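Local atomic coordinates of bacterial bifunctional deaminase-reductase C-terminal domain-containing protein (Corynebacterium diphtheriae, PDB entry 2P4G), a protein that probably acts as an NADP-dependent pyrimidine reductase of riboflavin biosynthesis, in the manner of the C-terminal domain of RibD. Residues F121-S125 against E126-P130; V168-T171 against S172-P175; P175-I178 against A179-L183; S247-P250 against N251-F255. All blocks are in the same frame, centred on the assembly; numbering follows the deposited sequence.

Interaction 1 (F121-S125 against E126-P130). With EDO (1,2-ethanediol), chain M; EDO (1,2-ethanediol), chain E.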
ATOM      1  N   PHE A 121     -25.586   1.005 -18.045  1.00 71.44           N
ATOM      2  CA  PHE A 121     -25.820  -0.152 -17.227  1.00 71.19           C
ATOM      3  C   PHE A 121     -26.158  -1.372 -18.067  1.00 72.96           C
ATOM      4  O   PHE A 121     -26.729  -1.265 -19.146  1.00 72.76           O
ATOM      5  CB  PHE A 121     -26.953   0.116 -16.242  1.00 71.48           C
ATOM      6  CG  PHE A 121     -26.607   1.135 -15.217  1.00 70.81           C
ATOM      7  CD1 PHE A 121     -25.741   0.830 -14.204  1.00 78.59           C
ATOM      8  CD2 PHE A 121     -27.119   2.414 -15.288  1.00 78.12           C
ATOM      9  CE1 PHE A 121     -25.407   1.762 -13.248  1.00 76.21           C
ATOM     10  CE2 PHE A 121     -26.801   3.350 -14.341  1.00 75.11           C
ATOM     11  CZ  PHE A 121     -25.932   3.030 -13.326  1.00 74.46           C
ATOM     12  N   ASP A 122     -25.816  -2.535 -17.528  1.00 75.91           N
ATOM     13  CA  ASP A 122     -26.281  -3.831 -18.051  1.00 77.94           C
ATOM     14  C   ASP A 122     -27.684  -4.144 -17.536  1.00 76.20           C
ATOM     15  O   ASP A 122     -27.857  -4.498 -16.385  1.00 77.41           O
ATOM     16  CB  ASP A 122     -25.302  -4.930 -17.627  1.00 77.13           C
ATOM     17  CG  ASP A 122     -25.780  -6.329 -17.958  1.00 80.11           C
ATOM     18  OD1 ASP A 122     -26.736  -6.503 -18.750  1.00 73.59           O
ATOM     19  OD2 ASP A 122     -25.172  -7.258 -17.393  1.00 83.91           O
ATOM     20  N   PHE A 123     -28.671  -4.005 -18.407  1.00 76.90           N
ATOM     21  CA  PHE A 123     -30.062  -4.272 -18.079  1.00 79.00           C
ATOM     22  C   PHE A 123     -30.423  -5.775 -18.056  1.00 80.13           C
ATOM     23  O   PHE A 123     -31.571  -6.140 -17.766  1.00 80.61           O
ATOM     24  CB  PHE A 123     -30.969  -3.528 -19.056  1.00 78.91           C
ATOM     25  CG  PHE A 123     -31.069  -2.075 -18.767  1.00 85.76           C
ATOM     26  CD1 PHE A 123     -30.030  -1.220 -19.091  1.00 93.40           C
ATOM     27  CD2 PHE A 123     -32.195  -1.549 -18.144  1.00 89.41           C
ATOM     28  CE1 PHE A 123     -30.110   0.136 -18.799  1.00 92.44           C
ATOM     29  CE2 PHE A 123     -32.282  -0.198 -17.861  1.00 88.97           C
ATOM     30  CZ  PHE A 123     -31.232   0.640 -18.170  1.00 87.75           C
ATOM     31  N   SER A 124     -29.467  -6.643 -18.375  1.00 78.53           N
ATOM     32  CA  SER A 124     -29.663  -8.077 -18.137  1.00 78.47           C
ATOM     33  C   SER A 124     -29.450  -8.362 -16.622  1.00 78.26           C
ATOM     34  O   SER A 124     -29.733  -9.451 -16.136  1.00 79.16           O
ATOM     35  CB  SER A 124     -28.691  -8.916 -18.971  1.00 74.55           C
ATOM     36  OG  SER A 124     -27.440  -9.030 -18.290  1.00 76.12           O
ATOM     37  N   SER A 125     -28.905  -7.398 -15.893  1.00 76.64           N
ATOM     38  CA  SER A 125     -28.739  -7.567 -14.474  1.00 75.50           C
ATOM     39  C   SER A 125     -30.107  -7.549 -13.819  1.00 74.09           C
ATOM     40  O   SER A 125     -30.977  -6.790 -14.222  1.00 73.31           O
ATOM     41  CB  SER A 125     -27.900  -6.454 -13.886  1.00 73.22           C
ATOM     42  OG  SER A 125     -27.691  -6.707 -12.503  1.00 80.88           O
ATOM     43  N   GLU A 126     -30.272  -8.361 -12.777  1.00 74.42           N
ATOM     44  CA  GLU A 126     -31.471  -8.302 -11.938  1.00 72.80           C
ATOM     45  C   GLU A 126     -31.593  -6.949 -11.279  1.00 71.96           C
ATOM     46  O   GLU A 126     -32.701  -6.521 -10.985  1.00 75.66           O
ATOM     47  CB  GLU A 126     -31.468  -9.392 -10.860  1.00 71.61           C
ATOM     48  CG  GLU A 126     -31.813 -10.801 -11.356  1.00 65.72           C
ATOM     49  CD  GLU A 126     -33.269 -10.976 -11.741  1.00 73.02           C
ATOM     50  OE1 GLU A 126     -33.983  -9.953 -11.882  1.00 75.65           O
ATOM     51  OE2 GLU A 126     -33.702 -12.144 -11.895  1.00 82.09           O
ATOM     52  N   LEU A 127     -30.472  -6.266 -11.047  1.00 70.41           N
ATOM     53  CA  LEU A 127     -30.549  -4.888 -10.524  1.00 71.42           C
ATOM     54  C   LEU A 127     -31.459  -3.976 -11.359  1.00 69.47           C
ATOM     55  O   LEU A 127     -31.989  -3.003 -10.831  1.00 68.36           O
ATOM     56  CB  LEU A 127     -29.171  -4.238 -10.412  1.00 71.15           C
ATOM     57  CG  LEU A 127     -28.350  -4.537  -9.158  1.00 79.35           C
ATOM     58  CD1 LEU A 127     -26.930  -3.967  -9.375  1.00 67.66           C
ATOM     59  CD2 LEU A 127     -29.046  -3.987  -7.891  1.00 70.47           C
ATOM     60  N   PHE A 128     -31.635  -4.292 -12.642  1.00 69.78           N
ATOM     61  CA  PHE A 128     -32.452  -3.450 -13.528  1.00 72.29           C
ATOM     62  C   PHE A 128     -33.706  -4.122 -14.066  1.00 71.68           C
ATOM     63  O   PHE A 128     -34.317  -3.582 -14.991  1.00 74.56           O
ATOM     64  CB  PHE A 128     -31.578  -2.829 -14.636  1.00 71.56           C
ATOM     65  CG  PHE A 128     -30.463  -2.034 -14.065  1.00 70.61           C
ATOM     66  CD1 PHE A 128     -30.717  -0.815 -13.478  1.00 74.27           C
ATOM     67  CD2 PHE A 128     -29.188  -2.541 -14.016  1.00 73.27           C
ATOM     68  CE1 PHE A 128     -29.705  -0.101 -12.858  1.00 73.64           C
ATOM     69  CE2 PHE A 128     -28.168  -1.839 -13.401  1.00 74.61           C
ATOM     70  CZ  PHE A 128     -28.425  -0.614 -12.825  1.00 70.96           C
ATOM     71  N   SER A 129     -34.124  -5.243 -13.450  1.00 71.96           N
ATOM     72  CA  SER A 129     -35.421  -5.849 -13.763  1.00 71.20           C
ATOM     73  C   SER A 129     -36.524  -4.962 -13.238  1.00 72.35           C
ATOM     74  O   SER A 129     -36.462  -4.515 -12.098  1.00 72.31           O
ATOM     75  CB  SER A 129     -35.609  -7.245 -13.166  1.00 71.28           C
ATOM     76  OG  SER A 129     -34.554  -8.116 -13.549  1.00 79.54           O
ATOM     77  N   PRO A 130     -37.556  -4.717 -14.065  1.00 74.78           N
ATOM     78  CA  PRO A 130     -38.678  -3.858 -13.674  1.00 74.73           C
ATOM     79  C   PRO A 130     -39.513  -4.370 -12.496  1.00 75.04           C
ATOM     80  O   PRO A 130     -40.236  -3.600 -11.869  1.00 75.41           O
ATOM     81  CB  PRO A 130     -39.530  -3.776 -14.940  1.00 72.43           C
ATOM     82  CG  PRO A 130     -39.074  -4.817 -15.817  1.00 74.50           C
ATOM     83  CD  PRO A 130     -37.704  -5.236 -15.431  1.00 74.75           C
TER
HETATM   84  C1  EDO M 281     -27.305   0.213 -22.388  1.00 81.10           C
HETATM   85  O1  EDO M 281     -27.179  -1.036 -21.662  1.00 79.29           O
HETATM   86  C2  EDO M 281     -28.111   1.281 -21.652  1.00 78.05           C
HETATM   87  O2  EDO M 281     -27.574   1.568 -20.340  1.00 68.12           O
HETATM   88  C1  EDO E 273     -28.417 -11.142 -11.267  1.00 77.09           C
HETATM   89  O1  EDO E 273     -27.843 -10.022 -11.934  1.00 61.26           O
HETATM   90  C2  EDO E 273     -28.386 -10.923  -9.769  1.00 78.17           C
HETATM   91  O2  EDO E 273     -28.245 -12.196  -9.139  1.00 87.55           O
HETATM   92  O   HOH W   1     -33.113  -7.370 -15.665  1.00 57.81           O
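Phe128 packs its ring against Phe121 and Phe123 of the same loop; both side chains cross it at about a right angle, the ring planes tilted. Its chi1 of -57° sets CG anti to the carbonyl carbon, which turns the ring back over the chain that precedes it. Phe121 reaches one face: its CB lies 4.0 Å from the centroid of the Phe128 ring, a CH-pi contact, while its CD1 comes within 3.3 Å of Phe128 CZ. The two planes meet at 39°. The opposite face of Phe128 is taken by CB of Leu127. Phe123 meets the root of the side chain, CD2 against Phe128 CB at 3.8 Å, completing an aromatic cluster. The backbone carrying Phe123 makes a type I beta turn from Asp122 to Ser125. Asp122 OD1 accepts from Ser124 N at 2.8 Å, an Asx turn, and also from Ser124 OG. Glu126 and Leu127 form a short 3-10 segment, and Ser125 serves its start twice: O receives Phe128 N at 3.0 Å, and OG, anti to its own backbone N (chi1 -176°), accepts from Leu127 N at 3.2 Å. One water bridges Phe123 O, Ser125 O and Ser129 OG. Leu159 of helix 150-162 packs on Phe123 and Phe128, while Leu114 of strand 111-115 touches Phe121 and Phe128.

Interaction 2 (V168-T171 against S172-P175); sequences VAPT and STNP
The chain leaves strand 166-169 at Ala169 and bends round so that Pro170 and Thr173 come to lie across from each other, their CA atoms 5.3 Å apart. Thr173 turns back on Pro170 with both of its donors. Its hydroxyl OG1 gives a short bond of 2.6 Å to Pro170 O, approaching 28° out of the carbonyl plane, whereas the backbone bond from Thr173 N to the same oxygen is weak at 3.3 Å. With chi1 at 56°, OG1 sits between the backbone N and the carbonyl carbon of its own residue, and this brings it within bonding distance of the proline oxygen. The methyl CG2 is then left to lie against the proline ring, 3.6 Å from both Pro170 CB and Pro170 CD. OG1 also lies 3.2 Å from Ala169 CB. Ser172 OG stands 3.7 Å from Pro170 CB, a looser touch. Gln143 NE2 adds a further hydrogen bond to Pro170 O, and Thr171 OG1 is bonded to Gln144 O. The turn thus links edge strand 166-169 to helix 175-184, where Asn174 takes the N-cap position, Ile178 packs against Ala169 and Thr173, and Gln202 of helix 197-206 touches Asn174 and Pro175.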
ATOM      1  N   VAL A 168     -30.385  13.343 -10.535  1.00 68.78           N
ATOM      2  CA  VAL A 168     -29.448  14.049 -11.402  1.00 69.76           C
ATOM      3  C   VAL A 168     -28.879  15.241 -10.648  1.00 70.21           C
ATOM      4  O   VAL A 168     -29.591  16.197 -10.395  1.00 70.87           O
ATOM      5  CB  VAL A 168     -30.150  14.544 -12.686  1.00 69.72           C
ATOM      6  CG1 VAL A 168     -29.159  15.275 -13.600  1.00 64.66           C
ATOM      7  CG2 VAL A 168     -30.809  13.372 -13.394  1.00 66.57           C
ATOM      8  N   ALA A 169     -27.615  15.163 -10.256  1.00 71.60           N
ATOM      9  CA  ALA A 169     -26.917  16.309  -9.672  1.00 73.74           C
ATOM     10  C   ALA A 169     -26.716  17.387 -10.738  1.00 76.16           C
ATOM     11  O   ALA A 169     -26.568  17.070 -11.909  1.00 76.90           O
ATOM     12  CB  ALA A 169     -25.565  15.877  -9.087  1.00 72.06           C
ATOM     13  N   PRO A 170     -26.775  18.674 -10.351  1.00 80.75           N
ATOM     14  CA  PRO A 170     -26.345  19.746 -11.251  1.00 82.11           C
ATOM     15  C   PRO A 170     -24.925  19.592 -11.774  1.00 84.73           C
ATOM     16  O   PRO A 170     -24.098  18.893 -11.173  1.00 83.74           O
ATOM     17  CB  PRO A 170     -26.450  20.991 -10.375  1.00 82.19           C
ATOM     18  CG  PRO A 170     -27.553  20.660  -9.425  1.00 81.10           C
ATOM     19  CD  PRO A 170     -27.347  19.217  -9.104  1.00 81.64           C
ATOM     20  N   THR A 171     -24.656  20.262 -12.892  1.00 88.55           N
ATOM     21  CA  THR A 171     -23.345  20.214 -13.545  1.00 91.18           C
ATOM     22  C   THR A 171     -22.236  20.672 -12.589  1.00 92.66           C
ATOM     23  O   THR A 171     -21.146  20.080 -12.556  1.00 91.20           O
ATOM     24  CB  THR A 171     -23.338  21.098 -14.820  1.00 92.08           C
ATOM     25  OG1 THR A 171     -24.450  20.744 -15.662  1.00 92.64           O
ATOM     26  CG2 THR A 171     -22.023  20.944 -15.598  1.00 92.52           C
ATOM     27  N   SER A 172     -22.549  21.713 -11.808  1.00 93.39           N
ATOM     28  CA  SER A 172     -21.638  22.304 -10.818  1.00 95.02           C
ATOM     29  C   SER A 172     -21.289  21.392  -9.645  1.00 96.14           C
ATOM     30  O   SER A 172     -20.136  21.328  -9.219  1.00 97.76           O
ATOM     31  CB  SER A 172     -22.278  23.575 -10.263  1.00 95.97           C
ATOM     32  OG  SER A 172     -23.683  23.404 -10.131  1.00 96.93           O
ATOM     33  N   THR A 173     -22.295  20.683  -9.143  1.00 96.28           N
ATOM     34  CA  THR A 173     -22.236  19.990  -7.852  1.00 94.43           C
ATOM     35  C   THR A 173     -21.294  18.777  -7.782  1.00 94.08           C
ATOM     36  O   THR A 173     -20.799  18.283  -8.796  1.00 94.31           O
ATOM     37  CB  THR A 173     -23.641  19.499  -7.477  1.00 94.79           C
ATOM     38  OG1 THR A 173     -24.138  18.670  -8.536  1.00 96.00           O
ATOM     39  CG2 THR A 173     -24.591  20.667  -7.264  1.00 87.81           C
ATOM     40  N   ASN A 174     -21.065  18.305  -6.560  1.00 93.07           N
ATOM     41  CA  ASN A 174     -20.274  17.108  -6.309  1.00 93.23           C
ATOM     42  C   ASN A 174     -21.216  15.917  -6.084  1.00 92.62           C
ATOM     43  O   ASN A 174     -22.019  15.945  -5.164  1.00 92.61           O
ATOM     44  CB  ASN A 174     -19.386  17.325  -5.079  1.00 93.19           C
ATOM     45  CG  ASN A 174     -18.393  16.197  -4.853  1.00 94.23           C
ATOM     46  OD1 ASN A 174     -18.657  15.026  -5.143  1.00103.45           O
ATOM     47  ND2 ASN A 174     -17.239  16.547  -4.315  1.00 95.33           N
ATOM     48  N   PRO A 175     -21.103  14.861  -6.906  1.00 92.20           N
ATOM     49  CA  PRO A 175     -22.039  13.729  -6.833  1.00 91.27           C
ATOM     50  C   PRO A 175     -22.010  12.946  -5.515  1.00 87.90           C
ATOM     51  O   PRO A 175     -23.045  12.466  -5.090  1.00 88.86           O
ATOM     52  CB  PRO A 175     -21.571  12.821  -7.974  1.00 93.24           C
ATOM     53  CG  PRO A 175     -20.126  13.144  -8.134  1.00 94.85           C
ATOM     54  CD  PRO A 175     -20.071  14.633  -7.932  1.00 93.08           C
TER

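Interaction 3 (P175-I178 against A179-L183); sequences PLKI and AFDAL
Lys177 and Asp181 meet one helical turn apart, and backbone hydrogen bonds run in step beside them. Four i to i+4 bonds cross the contact: Ala179 N to Pro175 O at 2.8 Å, then Phe180 to Leu176, Asp181 to Lys177 and Ala182 to Ile178, the last with an N-H...O angle of 166°. The charged pair is slack by comparison. Lys177 NZ stays 3.9 Å from Asp181 OD2, a long salt bridge, and the carboxylate lies closer to the carbons of the lysine chain, with Lys177 CE 3.4 Å from Asp181 OD2. A bend at chi2 (75°) carries that chain obliquely across the carboxylate; the lysine is deposited in two conformers, so its end is less certain. Phe180 makes an aromatic contact: with CG anti to the backbone N (chi1 -165°), its ring leads off to an edge-to-face pairing with His184. The apolar packing is onto the sheet: Ile178 touches Ile167 and Ala169 of strand 166-169, Leu176 and Leu183 both reach Val77 of strand 75-79, and Leu176 and Ala179 meet Leu115. Such an amphipathic helix, exposed at Lys177 and packed on parallel strands, is the usual connector of an alpha/beta sheet, here following strand 166-169.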
ATOM      1  N   PRO A 175     -21.103  14.861  -6.906  1.00 92.20           N
ATOM      2  CA  PRO A 175     -22.039  13.729  -6.833  1.00 91.27           C
ATOM      3  C   PRO A 175     -22.010  12.946  -5.515  1.00 87.90           C
ATOM      4  O   PRO A 175     -23.045  12.466  -5.090  1.00 88.86           O
ATOM      5  CB  PRO A 175     -21.571  12.821  -7.974  1.00 93.24           C
ATOM      6  CG  PRO A 175     -20.126  13.144  -8.134  1.00 94.85           C
ATOM      7  CD  PRO A 175     -20.071  14.633  -7.932  1.00 93.08           C
ATOM      8  N   LEU A 176     -20.842  12.796  -4.895  1.00 85.25           N
ATOM      9  CA  LEU A 176     -20.743  12.186  -3.560  1.00 83.54           C
ATOM     10  C   LEU A 176     -21.471  12.995  -2.491  1.00 81.80           C
ATOM     11  O   LEU A 176     -22.174  12.423  -1.673  1.00 83.88           O
ATOM     12  CB  LEU A 176     -19.290  11.993  -3.119  1.00 81.16           C
ATOM     13  CG  LEU A 176     -18.722  10.593  -3.286  1.00 89.00           C
ATOM     14  CD1 LEU A 176     -17.272  10.557  -2.821  1.00 89.84           C
ATOM     15  CD2 LEU A 176     -19.563   9.570  -2.516  1.00 89.52           C
ATOM     16  N   LYS A 177     -21.272  14.307  -2.481  1.00 80.59           N
ATOM     17  CA  LYS A 177     -21.990  15.204  -1.570  0.50 80.37           C
ATOM     18  C   LYS A 177     -23.487  15.017  -1.768  1.00 80.42           C
ATOM     19  O   LYS A 177     -24.261  14.941  -0.807  1.00 79.06           O
ATOM     20  CB  LYS A 177     -21.584  16.659  -1.845  0.50 79.29           C
ATOM     21  CG  LYS A 177     -22.591  17.743  -1.439  0.50 83.00           C
ATOM     22  CD  LYS A 177     -22.633  17.986   0.068  0.50 83.48           C
ATOM     23  CE  LYS A 177     -23.169  19.370   0.390  0.50 79.10           C
ATOM     24  NZ  LYS A 177     -23.124  19.639   1.849  0.50 80.51           N
ATOM     25  N   ILE A 178     -23.884  14.949  -3.036  1.00 79.69           N
ATOM     26  CA  ILE A 178     -25.276  14.780  -3.410  1.00 78.77           C
ATOM     27  C   ILE A 178     -25.813  13.441  -2.901  1.00 78.47           C
ATOM     28  O   ILE A 178     -26.900  13.372  -2.328  1.00 79.80           O
ATOM     29  CB  ILE A 178     -25.442  14.859  -4.944  1.00 78.52           C
ATOM     30  CG1 ILE A 178     -25.200  16.295  -5.430  1.00 77.08           C
ATOM     31  CG2 ILE A 178     -26.851  14.357  -5.371  1.00 83.22           C
ATOM     32  CD1 ILE A 178     -26.355  17.210  -5.210  1.00 71.19           C
ATOM     33  N   ALA A 179     -25.053  12.378  -3.120  1.00 76.76           N
ATOM     34  CA  ALA A 179     -25.465  11.058  -2.677  1.00 77.61           C
ATOM     35  C   ALA A 179     -25.611  11.069  -1.167  1.00 76.75           C
ATOM     36  O   ALA A 179     -26.595  10.576  -0.633  1.00 76.24           O
ATOM     37  CB  ALA A 179     -24.450  10.010  -3.095  1.00 74.71           C
ATOM     38  N   PHE A 180     -24.597  11.626  -0.511  1.00 76.69           N
ATOM     39  CA  PHE A 180     -24.490  11.695   0.943  1.00 77.52           C
ATOM     40  C   PHE A 180     -25.750  12.371   1.491  1.00 76.48           C
ATOM     41  O   PHE A 180     -26.410  11.823   2.365  1.00 77.84           O
ATOM     42  CB  PHE A 180     -23.196  12.452   1.290  1.00 79.25           C
ATOM     43  CG  PHE A 180     -22.726  12.326   2.733  1.00 82.15           C
ATOM     44  CD1 PHE A 180     -22.214  11.126   3.220  1.00 81.32           C
ATOM     45  CD2 PHE A 180     -22.706  13.457   3.577  1.00 87.86           C
ATOM     46  CE1 PHE A 180     -21.746  11.027   4.545  1.00 87.77           C
ATOM     47  CE2 PHE A 180     -22.236  13.373   4.900  1.00 88.63           C
ATOM     48  CZ  PHE A 180     -21.752  12.153   5.385  1.00 88.77           C
ATOM     49  N   ASP A 181     -26.108  13.522   0.919  1.00 74.39           N
ATOM     50  CA  ASP A 181     -27.322  14.248   1.301  1.00 74.00           C
ATOM     51  C   ASP A 181     -28.611  13.484   0.990  1.00 74.63           C
ATOM     52  O   ASP A 181     -29.521  13.437   1.829  1.00 74.91           O
ATOM     53  CB  ASP A 181     -27.371  15.626   0.615  1.00 72.48           C
ATOM     54  CG  ASP A 181     -26.196  16.530   1.010  1.00 74.44           C
ATOM     55  OD1 ASP A 181     -25.463  16.218   1.980  1.00 81.34           O
ATOM     56  OD2 ASP A 181     -25.990  17.552   0.329  1.00 71.58           O
ATOM     57  N   ALA A 182     -28.704  12.918  -0.216  1.00 73.20           N
ATOM     58  CA  ALA A 182     -29.879  12.127  -0.613  1.00 73.37           C
ATOM     59  C   ALA A 182     -30.124  10.978   0.368  1.00 73.50           C
ATOM     60  O   ALA A 182     -31.264  10.647   0.675  1.00 71.93           O
ATOM     61  CB  ALA A 182     -29.713  11.562  -2.040  1.00 72.05           C
ATOM     62  N   LEU A 183     -29.032  10.372   0.844  1.00 74.36           N
ATOM     63  CA  LEU A 183     -29.109   9.245   1.764  1.00 73.85           C
ATOM     64  C   LEU A 183     -29.435   9.715   3.181  1.00 73.64           C
ATOM     65  O   LEU A 183     -30.243   9.097   3.867  1.00 73.71           O
ATOM     66  CB  LEU A 183     -27.818   8.432   1.746  1.00 72.85           C
ATOM     67  CG  LEU A 183     -27.569   7.584   0.495  1.00 69.77           C
ATOM     68  CD1 LEU A 183     -26.116   7.088   0.444  1.00 64.61           C
ATOM     69  CD2 LEU A 183     -28.509   6.404   0.441  1.00 70.94           C
TER

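Interaction 4 (S247-P250 against N251-F255)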
ATOM      1  N   SER A 247      -5.614  -7.354  12.037  1.00 75.20           N
ATOM      2  CA  SER A 247      -5.816  -8.782  11.987  1.00 77.38           C
ATOM      3  C   SER A 247      -5.321  -9.332  10.635  1.00 76.30           C
ATOM      4  O   SER A 247      -5.038  -8.563   9.716  1.00 74.12           O
ATOM      5  CB  SER A 247      -7.312  -9.054  12.186  1.00 76.45           C
ATOM      6  OG  SER A 247      -7.636 -10.376  11.860  1.00 87.06           O
ATOM      7  N   SER A 248      -5.205 -10.656  10.530  1.00 76.72           N
ATOM      8  CA  SER A 248      -4.913 -11.313   9.250  1.00 76.87           C
ATOM      9  C   SER A 248      -5.717 -12.603   9.041  1.00 76.00           C
ATOM     10  O   SER A 248      -6.151 -13.227  10.003  1.00 77.77           O
ATOM     11  CB  SER A 248      -3.410 -11.612   9.138  1.00 77.15           C
ATOM     12  OG  SER A 248      -3.016 -12.693   9.970  1.00 79.11           O
ATOM     13  N   SER A 249      -5.921 -12.980   7.778  1.00 75.78           N
ATOM     14  CA  SER A 249      -6.540 -14.264   7.410  1.00 73.94           C
ATOM     15  C   SER A 249      -5.488 -15.363   7.284  1.00 74.04           C
ATOM     16  O   SER A 249      -4.290 -15.070   7.268  1.00 76.00           O
ATOM     17  CB  SER A 249      -7.299 -14.134   6.086  1.00 74.67           C
ATOM     18  OG  SER A 249      -6.432 -13.959   4.990  1.00 74.70           O
ATOM     19  N   PRO A 250      -5.919 -16.636   7.181  1.00 75.45           N
ATOM     20  CA  PRO A 250      -4.931 -17.710   7.007  1.00 75.46           C
ATOM     21  C   PRO A 250      -4.227 -17.675   5.653  1.00 75.26           C
ATOM     22  O   PRO A 250      -3.183 -18.294   5.499  1.00 75.00           O
ATOM     23  CB  PRO A 250      -5.757 -18.998   7.156  1.00 76.41           C
ATOM     24  CG  PRO A 250      -7.109 -18.565   7.648  1.00 76.63           C
ATOM     25  CD  PRO A 250      -7.296 -17.164   7.223  1.00 74.77           C
ATOM     26  N   ASN A 251      -4.805 -16.959   4.691  1.00 74.89           N
ATOM     27  CA  ASN A 251      -4.157 -16.691   3.411  1.00 74.17           C
ATOM     28  C   ASN A 251      -3.211 -15.482   3.427  1.00 74.05           C
ATOM     29  O   ASN A 251      -2.669 -15.119   2.392  1.00 77.30           O
ATOM     30  CB  ASN A 251      -5.217 -16.501   2.343  1.00 71.18           C
ATOM     31  CG  ASN A 251      -6.081 -17.734   2.170  1.00 74.68           C
ATOM     32  OD1 ASN A 251      -7.288 -17.687   2.363  1.00 83.71           O
ATOM     33  ND2 ASN A 251      -5.457 -18.850   1.822  1.00 69.08           N
ATOM     34  N   GLY A 252      -3.034 -14.853   4.584  1.00 72.85           N
ATOM     35  CA  GLY A 252      -2.040 -13.804   4.746  1.00 72.67           C
ATOM     36  C   GLY A 252      -2.517 -12.427   4.341  1.00 72.55           C
ATOM     37  O   GLY A 252      -1.704 -11.513   4.171  1.00 73.13           O
ATOM     38  N   LEU A 253      -3.830 -12.257   4.204  1.00 70.05           N
ATOM     39  CA  LEU A 253      -4.385 -10.941   3.966  1.00 69.68           C
ATOM     40  C   LEU A 253      -4.439 -10.205   5.289  1.00 71.94           C
ATOM     41  O   LEU A 253      -4.767 -10.803   6.314  1.00 73.18           O
ATOM     42  CB  LEU A 253      -5.791 -11.016   3.360  1.00 72.65           C
ATOM     43  CG  LEU A 253      -5.924 -11.315   1.845  1.00 66.71           C
ATOM     44  CD1 LEU A 253      -5.530 -12.745   1.546  1.00 66.52           C
ATOM     45  CD2 LEU A 253      -7.361 -11.002   1.368  1.00 66.20           C
ATOM     46  N   ILE A 254      -4.089  -8.920   5.275  1.00 71.36           N
ATOM     47  CA  ILE A 254      -4.094  -8.109   6.506  1.00 70.13           C
ATOM     48  C   ILE A 254      -5.388  -7.332   6.455  1.00 71.30           C
ATOM     49  O   ILE A 254      -5.783  -6.825   5.398  1.00 70.50           O
ATOM     50  CB  ILE A 254      -2.908  -7.124   6.624  1.00 68.91           C
ATOM     51  CG1 ILE A 254      -1.570  -7.853   6.533  1.00 68.57           C
ATOM     52  CG2 ILE A 254      -2.956  -6.325   7.953  1.00 71.29           C
ATOM     53  CD1 ILE A 254      -0.376  -6.872   6.393  1.00 65.97           C
ATOM     54  N   PHE A 255      -6.069  -7.292   7.595  1.00 70.39           N
ATOM     55  CA  PHE A 255      -7.252  -6.503   7.728  1.00 70.95           C
ATOM     56  C   PHE A 255      -6.938  -5.450   8.760  1.00 69.85           C
ATOM     57  O   PHE A 255      -6.442  -5.768   9.840  1.00 70.88           O
ATOM     58  CB  PHE A 255      -8.430  -7.354   8.176  1.00 69.73           C
ATOM     59  CG  PHE A 255      -8.712  -8.496   7.269  1.00 71.24           C
ATOM     60  CD1 PHE A 255      -9.366  -8.290   6.063  1.00 73.25           C
ATOM     61  CD2 PHE A 255      -8.312  -9.768   7.594  1.00 69.98           C
ATOM     62  CE1 PHE A 255      -9.617  -9.323   5.228  1.00 67.95           C
ATOM     63  CE2 PHE A 255      -8.576 -10.814   6.749  1.00 75.67           C
ATOM     64  CZ  PHE A 255      -9.230 -10.596   5.565  1.00 71.15           C
TER
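Ser249 opposes Leu253 at the head of a beta hairpin. Its CB lies 3.6 Å from Phe255 CE2. From there chi1 of 69° swings OG between the backbone N and the carbonyl carbon and across to the other arm. OG accepts from Leu253 N at 3.2 Å, lies 3.4 Å from Leu253 CB, and is hydrogen-bonded to Asp59 OD2 as well. The backbone of the same residue bonds twice: Ser249 N donates to Leu253 O at 2.9 Å, in the carbonyl plane, and Ser249 O receives Gly252 N at 3.0 Å, closing a type I turn over Pro250 and Asn251. Gly252 has positive phi (85°), which suits a glycine. Farther down, Ser247 and Phe255 form an antiparallel hydrogen-bonded pair, with Phe255 N to Ser247 O at 2.7 Å. Ser248 and Ile254 make the next, non-hydrogen-bonded pair, their side chains on the face that touches Leu246 and Tyr258 of the second subunit. Phe255 packs on Leu65 of helix 60-72. Apart from that ring, polar bonds do most of the holding: one serine closes the turn with N, O and OG, and the link to Asp59 ties the hairpin to the loop preceding helix 60-72.

In the fold
Interactions 2 and 3 are neighbours: they share Pro175, their centres lie about 10 Å apart, and Ala169 and Thr173 of the first pack on Ile178 of the second. Interaction 2 is a surface turn held by a few polar bonds, whereas interaction 3, partly buried, combines regular helix bonds with apolar packing onto strands. Interaction 1, also partly buried, stands apart in the loop between strands 111-115 and 139-143 and relies on aromatic rings. Interaction 4 lies across the chain's centre from interactions 2 and 3. Interactions 2 and 4 reach the same sheet near its two outermost strands, about 39 Å between centres, and among the four contacts interaction 4 alone touches the second subunit.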